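Local coordinates for hypothetical fimbrial assembly protein (Parabacteroides distasonis, PDB 3R4R) that probably forms part of the tip of the fimbrium, a filamentous cell-surface appendage that mediates adhesion and biofilm formation, at residues M16-T22 with A159-L165; T43-V49 with L101-N107; G196-K202 with N213-L219. All blocks are in the same frame, centred on the assembly; numbering follows the deposited sequence.

Contact 1: residues M16-T22 with A159-L165; sequences MSLVLLT and APVTVSL
V161 turns CG1 in between its own backbone N and carbonyl carbon (chi1 47°). This sets the methyl against the end of M16, a selenomethionine, whose chain bends at chi3 (53°) to bring CE within 3.7 Å of V161 CG1. L18 lies beside V161 and points the same way, with L18 CD1 4.0 Å from V161 CG1. L20 lies alongside V163 in the same manner. L165 adds its CD1, 3.8 Å from L20 CB. On the other face of the sheet T162 CG2 meets V19 CB at 3.7 Å.

The backbones form a parallel ladder, in register from L18-V161 to L21-S164. Five N-H to O bonds tie it. The bond from V163 N to V19 O is 2.7 Å long and nearly straight, at 174°. Before the ladder begins, a water joins S17 N to A159 O. The S17 hydroxyl bonds to Q84 on strand 78-90, which pairs with the other edge of strand 12-21.

L18, L20, V163 and L165 are buried, and their side chains meet through carbon atoms alone. All the direct hydrogen bonds across the two segments are backbone to backbone. Residues 16-22 lie in the inferred propeptide. If it is cleaved off, V161, V163 and L165 would probably lose apolar cover and backbone partners, leaving an edge of strand 161-179 open to another strand.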
loop_
_atom_site.group_PDB
_atom_site.type_symbol
_atom_site.label_atom_id
_atom_site.label_comp_id
_atom_site.label_asym_id
_atom_site.label_seq_id
_atom_site.Cartn_x
_atom_site.Cartn_y
_atom_site.Cartn_z
HETATM N N MSE A 16 10.030 12.489 19.718
HETATM C CA MSE A 16 10.338 12.560 18.290
HETATM C C MSE A 16 9.244 13.230 17.495
HETATM O O MSE A 16 8.062 12.938 17.690
HETATM C CB MSE A 16 10.557 11.141 17.716
HETATM C CG MSE A 16 11.829 10.445 18.231
HETATM SE SE MSE A 16 12.120 8.577 17.617
HETATM C CE MSE A 16 11.944 8.857 15.678
ATOM N N SER A 17 9.652 14.120 16.573
ATOM C CA SER A 17 8.770 14.755 15.596
ATOM C C SER A 17 8.794 13.894 14.338
ATOM O O SER A 17 9.872 13.654 13.785
ATOM C CB SER A 17 9.177 16.202 15.332
ATOM O OG SER A 17 9.105 17.000 16.502
ATOM N N LEU A 18 7.624 13.370 13.930
ATOM C CA LEU A 18 7.487 12.438 12.813
ATOM C C LEU A 18 6.677 13.042 11.665
ATOM O O LEU A 18 5.603 13.597 11.901
ATOM C CB LEU A 18 6.780 11.178 13.351
ATOM C CG LEU A 18 7.220 9.804 12.816
ATOM C CD1 LEU A 18 8.533 9.369 13.453
ATOM C CD2 LEU A 18 6.203 8.740 13.174
ATOM N N VAL A 19 7.177 12.931 10.421
ATOM C CA VAL A 19 6.464 13.436 9.237
ATOM C C VAL A 19 6.177 12.246 8.296
ATOM O O VAL A 19 7.122 11.616 7.828
ATOM C CB VAL A 19 7.228 14.578 8.518
ATOM C CG1 VAL A 19 6.553 14.965 7.201
ATOM C CG2 VAL A 19 7.363 15.800 9.421
ATOM N N LEU A 20 4.875 11.940 8.043
ATOM C CA LEU A 20 4.457 10.825 7.187
ATOM C C LEU A 20 4.026 11.356 5.827
ATOM O O LEU A 20 2.984 12.012 5.727
ATOM C CB LEU A 20 3.312 9.987 7.821
ATOM C CG LEU A 20 3.386 9.570 9.298
ATOM C CD1 LEU A 20 2.110 8.876 9.718
ATOM C CD2 LEU A 20 4.609 8.700 9.610
ATOM N N LEU A 21 4.828 11.085 4.781
ATOM C CA LEU A 21 4.548 11.548 3.427
ATOM C C LEU A 21 3.976 10.404 2.615
ATOM O O LEU A 21 4.593 9.351 2.464
ATOM C CB LEU A 21 5.778 12.155 2.740
ATOM C CG LEU A 21 6.316 13.454 3.328
ATOM C CD1 LEU A 21 7.613 13.850 2.667
ATOM C CD2 LEU A 21 5.322 14.587 3.189
ATOM N N THR A 22 2.719 10.606 2.229
ATOM C CA THR A 22 1.849 9.730 1.454
ATOM C C THR A 22 2.072 9.936 -0.057
ATOM O O THR A 22 1.966 8.974 -0.824
ATOM C CB THR A 22 0.372 10.001 1.833
ATOM O OG1 THR A 22 0.119 11.417 1.795
ATOM C CG2 THR A 22 0.024 9.480 3.198
ATOM N N ALA A 159 15.017 17.307 16.030
ATOM C CA ALA A 159 14.951 17.590 14.588
ATOM C C ALA A 159 13.957 16.629 13.905
ATOM O O ALA A 159 13.958 15.438 14.239
ATOM C CB ALA A 159 16.333 17.474 13.962
ATOM N N PRO A 160 13.089 17.112 12.975
ATOM C CA PRO A 160 12.078 16.228 12.370
ATOM C C PRO A 160 12.674 15.088 11.535
ATOM O O PRO A 160 13.714 15.245 10.901
ATOM C CB PRO A 160 11.275 17.173 11.464
ATOM C CG PRO A 160 12.168 18.313 11.216
ATOM C CD PRO A 160 12.927 18.493 12.489
ATOM N N VAL A 161 11.999 13.931 11.575
ATOM C CA VAL A 161 12.358 12.726 10.829
ATOM C C VAL A 161 11.157 12.342 9.973
ATOM O O VAL A 161 10.059 12.088 10.482
ATOM C CB VAL A 161 12.862 11.546 11.700
ATOM C CG1 VAL A 161 11.974 11.294 12.921
ATOM C CG2 VAL A 161 13.052 10.280 10.864
ATOM N N THR A 162 11.371 12.368 8.656
ATOM C CA THR A 162 10.364 12.080 7.648
ATOM C C THR A 162 10.372 10.586 7.302
ATOM O O THR A 162 11.440 9.993 7.147
ATOM C CB THR A 162 10.613 12.947 6.392
ATOM O OG1 THR A 162 11.933 12.684 5.922
ATOM C CG2 THR A 162 10.471 14.447 6.665
ATOM N N VAL A 163 9.172 9.993 7.199
ATOM C CA VAL A 163 8.934 8.609 6.774
ATOM C C VAL A 163 8.114 8.641 5.469
ATOM O O VAL A 163 6.965 9.111 5.477
ATOM C CB VAL A 163 8.255 7.714 7.846
ATOM C CG1 VAL A 163 7.946 6.333 7.278
ATOM C CG2 VAL A 163 9.115 7.605 9.113
ATOM N N SER A 164 8.703 8.149 4.367
ATOM C CA SER A 164 8.000 8.076 3.091
ATOM C C SER A 164 7.234 6.769 3.021
ATOM O O SER A 164 7.830 5.700 3.034
ATOM C CB SER A 164 8.958 8.224 1.915
ATOM O OG SER A 164 9.543 9.515 1.949
ATOM N N LEU A 165 5.906 6.869 2.999
ATOM C CA LEU A 165 5.001 5.719 2.969
ATOM C C LEU A 165 4.619 5.334 1.560
ATOM O O LEU A 165 4.339 6.203 0.728
ATOM C CB LEU A 165 3.711 6.008 3.760
ATOM C CG LEU A 165 3.851 6.384 5.224
ATOM C CD1 LEU A 165 2.541 6.858 5.758
ATOM C CD2 LEU A 165 4.380 5.247 6.062
HETATM O O HOH W 1 12.355 14.485 16.234
#

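Contact 2: residues T43-V49 with L101-N107; sequences TIQNCHV and LVVANAN
N105 reaches across to residues 43-46 with both ends of its amide. N105 OD1 accepts from Q45 N at 2.7 Å, and this donor lies in the carbonyl plane. A weak bond comes to the same oxygen from N46 N. N105 ND2 donates to T43 O at 3.2 Å, with that oxygen in the amide plane. The backbone adds a bond from N105 N to N46 O, 2.7 Å long.

N46 and N107 slide past each other in opposite directions, with their amide planes 18° apart. N46 CG sits between its backbone N and carbonyl carbon (chi1 64°), which turns OD1 to the 101-107 chain. There N46 OD1 accepts from N107 N at 3.1 Å, the donor lying above the carbonyl plane. N107 ND2 donates as well, to C47 O at 3.0 Å, again from above the plane.

These asparagines stand where an antiparallel ladder runs out. H48 and V103 are a hydrogen-bonded pair, between the non-hydrogen-bonded pairs C47-A104 and V49-V102. The ladder belongs to a transthyretin-like beta fold, in which strand 96-104 lies between strands 46-52 and 144-152. N105 takes a left-handed backbone conformation (phi 64°), which turns the chain out of the strand. Beside it, I44 CG2 packs on A104 CB at 3.8 Å. A leucine in place of N105 would probably leave Q45 N and T43 O without these partners and set residues 43-45 free to shift.

Further out, N105 ND2 also bonds to L142 O. A water links N46 ND2 with N107 O. The H48 ring is fixed by N63 and Y127. Strand 58-65 pairs with the other edge of strand 46-52.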
loop_
_atom_site.group_PDB
_atom_site.type_symbol
_atom_site.label_atom_id
_atom_site.label_comp_id
_atom_site.label_asym_id
_atom_site.label_seq_id
_atom_site.Cartn_x
_atom_site.Cartn_y
_atom_site.Cartn_z
ATOM N N THR A 43 -5.461 9.243 2.368
ATOM C CA THR A 43 -5.932 9.349 3.756
ATOM C C THR A 43 -5.355 8.259 4.625
ATOM O O THR A 43 -5.304 7.090 4.236
ATOM C CB THR A 43 -7.477 9.294 3.821
ATOM O OG1 THR A 43 -7.972 10.405 3.105
ATOM C CG2 THR A 43 -8.036 9.375 5.238
ATOM N N ILE A 44 -4.961 8.666 5.830
ATOM C CA ILE A 44 -4.521 7.824 6.917
ATOM C C ILE A 44 -5.503 8.078 8.059
ATOM O O ILE A 44 -5.618 9.216 8.524
ATOM C CB ILE A 44 -3.041 8.058 7.287
ATOM C CG1 ILE A 44 -2.132 7.760 6.101
ATOM C CG2 ILE A 44 -2.641 7.222 8.535
ATOM C CD1 ILE A 44 -0.700 8.159 6.319
ATOM N N GLN A 45 -6.243 7.023 8.472
ATOM C CA GLN A 45 -7.233 7.116 9.538
ATOM C C GLN A 45 -6.632 6.655 10.854
ATOM O O GLN A 45 -7.106 7.062 11.906
ATOM C CB GLN A 45 -8.477 6.290 9.201
ATOM C CG GLN A 45 -9.239 6.787 7.977
ATOM C CD GLN A 45 -10.565 6.091 7.807
ATOM O OE1 GLN A 45 -11.418 6.083 8.696
ATOM N NE2 GLN A 45 -10.816 5.591 6.615
ATOM N N ASN A 46 -5.574 5.839 10.799
ATOM C CA ASN A 46 -4.874 5.265 11.951
ATOM C C ASN A 46 -3.510 4.720 11.529
ATOM O O ASN A 46 -3.313 4.434 10.355
ATOM C CB ASN A 46 -5.724 4.147 12.590
ATOM C CG ASN A 46 -5.982 2.945 11.704
ATOM O OD1 ASN A 46 -5.083 2.160 11.389
ATOM N ND2 ASN A 46 -7.232 2.712 11.370
ATOM N N CYS A 47 -2.584 4.563 12.456
ATOM C CA CYS A 47 -1.274 3.992 12.157
ATOM C C CYS A 47 -0.659 3.401 13.418
ATOM O O CYS A 47 -1.053 3.716 14.538
ATOM C CB CYS A 47 -0.321 5.009 11.515
ATOM S SG CYS A 47 0.138 6.410 12.576
ATOM N N HIS A 48 0.328 2.536 13.187
ATOM C CA HIS A 48 1.182 1.879 14.139
ATOM C C HIS A 48 2.596 2.355 13.873
ATOM O O HIS A 48 3.070 2.254 12.746
ATOM C CB HIS A 48 1.041 0.336 14.070
ATOM C CG HIS A 48 2.036 -0.403 14.917
ATOM N ND1 HIS A 48 1.822 -0.624 16.261
ATOM C CD2 HIS A 48 3.215 -0.962 14.567
ATOM C CE1 HIS A 48 2.882 -1.296 16.684
ATOM N NE2 HIS A 48 3.746 -1.507 15.707
ATOM N N VAL A 49 3.248 2.924 14.889
ATOM C CA VAL A 49 4.623 3.401 14.752
ATOM C C VAL A 49 5.476 2.580 15.707
ATOM O O VAL A 49 5.127 2.413 16.874
ATOM C CB VAL A 49 4.737 4.939 14.991
ATOM C CG1 VAL A 49 6.186 5.406 15.029
ATOM C CG2 VAL A 49 3.949 5.714 13.938
ATOM N N LEU A 101 9.528 2.366 11.832
ATOM C CA LEU A 101 8.624 1.677 10.889
ATOM C C LEU A 101 7.171 2.126 11.125
ATOM O O LEU A 101 6.700 2.110 12.262
ATOM C CB LEU A 101 8.735 0.126 11.015
ATOM C CG LEU A 101 7.795 -0.700 10.102
ATOM C CD1 LEU A 101 8.317 -0.760 8.693
ATOM C CD2 LEU A 101 7.639 -2.103 10.602
ATOM N N VAL A 102 6.469 2.524 10.061
ATOM C CA VAL A 102 5.083 2.983 10.185
ATOM C C VAL A 102 4.160 2.061 9.357
ATOM O O VAL A 102 4.446 1.801 8.190
ATOM C CB VAL A 102 4.967 4.474 9.737
ATOM C CG1 VAL A 102 3.532 4.984 9.844
ATOM C CG2 VAL A 102 5.919 5.376 10.528
ATOM N N VAL A 103 3.100 1.534 9.973
ATOM C CA VAL A 103 2.080 0.744 9.272
ATOM C C VAL A 103 0.780 1.539 9.391
ATOM O O VAL A 103 0.269 1.704 10.500
ATOM C CB VAL A 103 1.918 -0.731 9.713
ATOM C CG1 VAL A 103 0.854 -1.444 8.858
ATOM C CG2 VAL A 103 3.243 -1.477 9.653
ATOM N N ALA A 104 0.282 2.091 8.273
ATOM C CA ALA A 104 -0.919 2.919 8.289
ATOM C C ALA A 104 -2.164 2.134 7.865
ATOM O O ALA A 104 -2.088 1.311 6.962
ATOM C CB ALA A 104 -0.732 4.115 7.372
ATOM N N ASN A 105 -3.303 2.415 8.542
ATOM C CA ASN A 105 -4.691 1.950 8.323
ATOM C C ASN A 105 -4.872 0.446 8.501
ATOM O O ASN A 105 -5.793 -0.123 7.902
ATOM C CB ASN A 105 -5.180 2.327 6.916
ATOM C CG ASN A 105 -5.310 3.805 6.683
ATOM O OD1 ASN A 105 -5.634 4.591 7.574
ATOM N ND2 ASN A 105 -5.209 4.187 5.458
ATOM N N ALA A 106 -4.111 -0.174 9.434
ATOM C CA ALA A 106 -4.189 -1.626 9.731
ATOM C C ALA A 106 -4.545 -1.890 11.213
ATOM O O ALA A 106 -4.749 -3.042 11.592
ATOM C CB ALA A 106 -2.875 -2.290 9.387
ATOM N N ASN A 107 -4.676 -0.832 12.032
ATOM C CA ASN A 107 -5.050 -0.961 13.445
ATOM C C ASN A 107 -6.465 -1.504 13.620
ATOM O O ASN A 107 -7.278 -1.440 12.708
ATOM C CB ASN A 107 -4.963 0.407 14.205
ATOM C CG ASN A 107 -3.619 1.079 14.322
ATOM O OD1 ASN A 107 -2.589 0.569 13.886
ATOM N ND2 ASN A 107 -3.609 2.267 14.923
HETATM O O HOH W 2 -8.038 -0.088 10.459
#

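Contact 3: residues G196-K202 with N213-L219. With EDO (1,2-ethanediol), chain G.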
loop_
_atom_site.group_PDB
_atom_site.type_symbol
_atom_site.label_atom_id
_atom_site.label_comp_id
_atom_site.label_asym_id
_atom_site.label_seq_id
_atom_site.Cartn_x
_atom_site.Cartn_y
_atom_site.Cartn_z
ATOM N N GLY A 196 -9.273 -13.660 -8.605
ATOM C CA GLY A 196 -7.859 -13.806 -8.280
ATOM C C GLY A 196 -7.213 -12.657 -7.538
ATOM O O GLY A 196 -5.993 -12.652 -7.387
ATOM N N LEU A 197 -8.006 -11.668 -7.088
ATOM C CA LEU A 197 -7.496 -10.528 -6.307
ATOM C C LEU A 197 -7.017 -11.054 -4.962
ATOM O O LEU A 197 -7.596 -12.023 -4.458
ATOM C CB LEU A 197 -8.567 -9.412 -6.150
ATOM C CG LEU A 197 -9.073 -8.767 -7.444
ATOM C CD1 LEU A 197 -10.233 -7.844 -7.182
ATOM C CD2 LEU A 197 -7.951 -8.038 -8.204
ATOM N N ASN A 198 -5.929 -10.462 -4.416
ATOM C CA ASN A 198 -5.276 -10.916 -3.183
ATOM C C ASN A 198 -5.645 -10.053 -1.990
ATOM O O ASN A 198 -5.532 -8.829 -2.047
ATOM C CB ASN A 198 -3.747 -10.901 -3.369
ATOM C CG ASN A 198 -2.936 -11.446 -2.211
ATOM O OD1 ASN A 198 -3.466 -11.978 -1.232
ATOM N ND2 ASN A 198 -1.616 -11.358 -2.315
ATOM N N ALA A 199 -6.005 -10.711 -0.870
ATOM C CA ALA A 199 -6.406 -10.059 0.385
ATOM C C ALA A 199 -5.325 -10.182 1.486
ATOM O O ALA A 199 -5.474 -9.556 2.515
ATOM C CB ALA A 199 -7.706 -10.667 0.884
ATOM N N SER A 200 -4.244 -10.933 1.271
ATOM C CA SER A 200 -3.170 -11.099 2.274
ATOM C C SER A 200 -1.831 -10.461 1.831
ATOM O O SER A 200 -1.526 -10.393 0.634
ATOM C CB SER A 200 -2.939 -12.568 2.572
ATOM O OG SER A 200 -4.042 -13.069 3.311
ATOM N N SER A 201 -1.043 -9.951 2.808
ATOM C CA SER A 201 0.238 -9.317 2.481
ATOM C C SER A 201 1.197 -9.295 3.639
ATOM O O SER A 201 0.785 -9.324 4.804
ATOM C CB SER A 201 0.033 -7.873 2.023
ATOM O OG SER A 201 1.236 -7.263 1.582
ATOM N N LYS A 202 2.502 -9.215 3.288
ATOM C CA LYS A 202 3.638 -8.973 4.181
ATOM C C LYS A 202 3.714 -7.437 4.371
ATOM O O LYS A 202 3.235 -6.696 3.508
ATOM C CB LYS A 202 4.915 -9.604 3.605
ATOM C CG LYS A 202 4.910 -11.137 3.570
ATOM C CD LYS A 202 5.202 -11.801 4.959
ATOM C CE LYS A 202 5.171 -13.311 4.929
ATOM N NZ LYS A 202 6.175 -13.895 3.989
ATOM N N ASN A 213 5.594 -9.571 -2.296
ATOM C CA ASN A 213 4.627 -10.243 -1.416
ATOM C C ASN A 213 4.377 -11.771 -1.789
ATOM O O ASN A 213 3.774 -12.119 -2.822
ATOM C CB ASN A 213 3.299 -9.512 -1.426
ATOM C CG ASN A 213 2.331 -10.003 -0.397
ATOM O OD1 ASN A 213 2.725 -10.480 0.657
ATOM N ND2 ASN A 213 1.035 -9.840 -0.646
ATOM N N GLY A 214 4.783 -12.630 -0.849
ATOM C CA GLY A 214 4.617 -14.080 -0.892
ATOM C C GLY A 214 3.307 -14.568 -0.287
ATOM O O GLY A 214 2.890 -15.702 -0.555
ATOM N N ALA A 215 2.626 -13.698 0.522
ATOM C CA ALA A 215 1.337 -13.995 1.152
ATOM C C ALA A 215 0.189 -13.908 0.137
ATOM O O ALA A 215 0.208 -13.043 -0.754
ATOM C CB ALA A 215 1.094 -13.037 2.293
ATOM N N PHE A 216 -0.794 -14.832 0.248
ATOM C CA PHE A 216 -1.957 -14.842 -0.637
ATOM C C PHE A 216 -3.189 -15.469 0.041
ATOM O O PHE A 216 -3.087 -16.513 0.695
ATOM C CB PHE A 216 -1.669 -15.599 -1.969
ATOM C CG PHE A 216 -2.798 -15.483 -2.991
ATOM C CD1 PHE A 216 -2.844 -14.420 -3.889
ATOM C CD2 PHE A 216 -3.836 -16.418 -3.028
ATOM C CE1 PHE A 216 -3.904 -14.293 -4.804
ATOM C CE2 PHE A 216 -4.908 -16.269 -3.925
ATOM C CZ PHE A 216 -4.930 -15.211 -4.808
ATOM N N SER A 217 -4.359 -14.826 -0.179
ATOM C CA SER A 217 -5.714 -15.287 0.169
ATOM C C SER A 217 -6.698 -14.599 -0.775
ATOM O O SER A 217 -6.422 -13.496 -1.238
ATOM C CB SER A 217 -6.072 -15.071 1.638
ATOM O OG SER A 217 -6.312 -13.720 1.967
ATOM N N ASP A 218 -7.804 -15.269 -1.114
ATOM C CA ASP A 218 -8.802 -14.749 -2.058
ATOM C C ASP A 218 -9.520 -13.475 -1.560
ATOM O O ASP A 218 -10.066 -13.447 -0.453
ATOM C CB ASP A 218 -9.872 -15.824 -2.350
ATOM C CG ASP A 218 -9.398 -17.021 -3.159
ATOM O OD1 ASP A 218 -8.796 -16.808 -4.248
ATOM O OD2 ASP A 218 -9.748 -18.171 -2.782
ATOM N N LEU A 219 -9.575 -12.449 -2.450
ATOM C CA LEU A 219 -10.271 -11.177 -2.250
ATOM C C LEU A 219 -11.431 -11.115 -3.205
ATOM O O LEU A 219 -11.237 -11.067 -4.419
ATOM C CB LEU A 219 -9.335 -9.968 -2.424
ATOM C CG LEU A 219 -9.922 -8.552 -2.212
ATOM C CD1 LEU A 219 -10.429 -8.353 -0.783
ATOM C CD2 LEU A 219 -8.877 -7.515 -2.519
HETATM C C1 EDO G . -5.419 -17.546 -7.557
HETATM O O1 EDO G . -6.573 -17.112 -6.838
HETATM C C2 EDO G . -5.137 -16.561 -8.681
HETATM O O2 EDO G . -4.886 -15.248 -8.151
HETATM O O HOH W 3 -11.091 -11.615 -7.102
HETATM O O HOH W 4 -9.141 -14.199 -5.261
#
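N198 OD1 is gripped by two backbone N-H groups from opposite faces of its amide plane. S200 N donates at 2.8 Å, which closes an Asx turn, and S217 N donates to the same OD1 at 3.2 Å. The N198 side chain is extended away from its own N (chi1 -176°), and its ND2 reaches A215 O at 2.9 Å. That ND2 has a further acceptor in E233 O.

N213 repeats the pattern from the other segment. Its OD1 takes K202 N and A215 N from opposite faces, the second bond making another Asx turn. N213 ND2 donates to S200 O at 2.9 Å, in the carbonyl plane and on a lone pair. The S200 OG and S217 OG hydroxyls bond at 2.7 Å. F216 CD1 touches N198 CG at 3.4 Å, with ring and amide planes 36° apart. K239 makes a cation-pi contact with this ring. A 1,2-ethanediol, probably from the crystallisation liquor, sits by F216.

L197 CB and L219 CB meet at 3.8 Å. A199 N donates to S217 O at 2.8 Å. Both segments belong to the Fim1F C-terminal domain, of the transthyretin clan. Strand pairing here is short and weakly bonded, and the two asparagine side chains supply much of the cross-linking that a regular ladder would give.

In the fold
Contacts 1 and 2 lie on the same side of the chain's centre and touch. I44 packs on T22 and L165, and V102 meets L20 and L165, so the two share an apolar core. Their strands, 12-21 with 161-179 and 46-52 with 96-104, are joined by pairing through strand 144-152. Contact 2 is the more buried. Contact 1 is apolar on its inner face, with T162 and S164 on the outer one. Contact 3 stands apart on strands 191-202 and 218-219 of another sheet, its centre about 28 Å from that of contact 1. Backbone ladders bond contact 1; contact 2 adds side-chain amides; contact 3, partly buried, relies heavily on amides and hydroxyls.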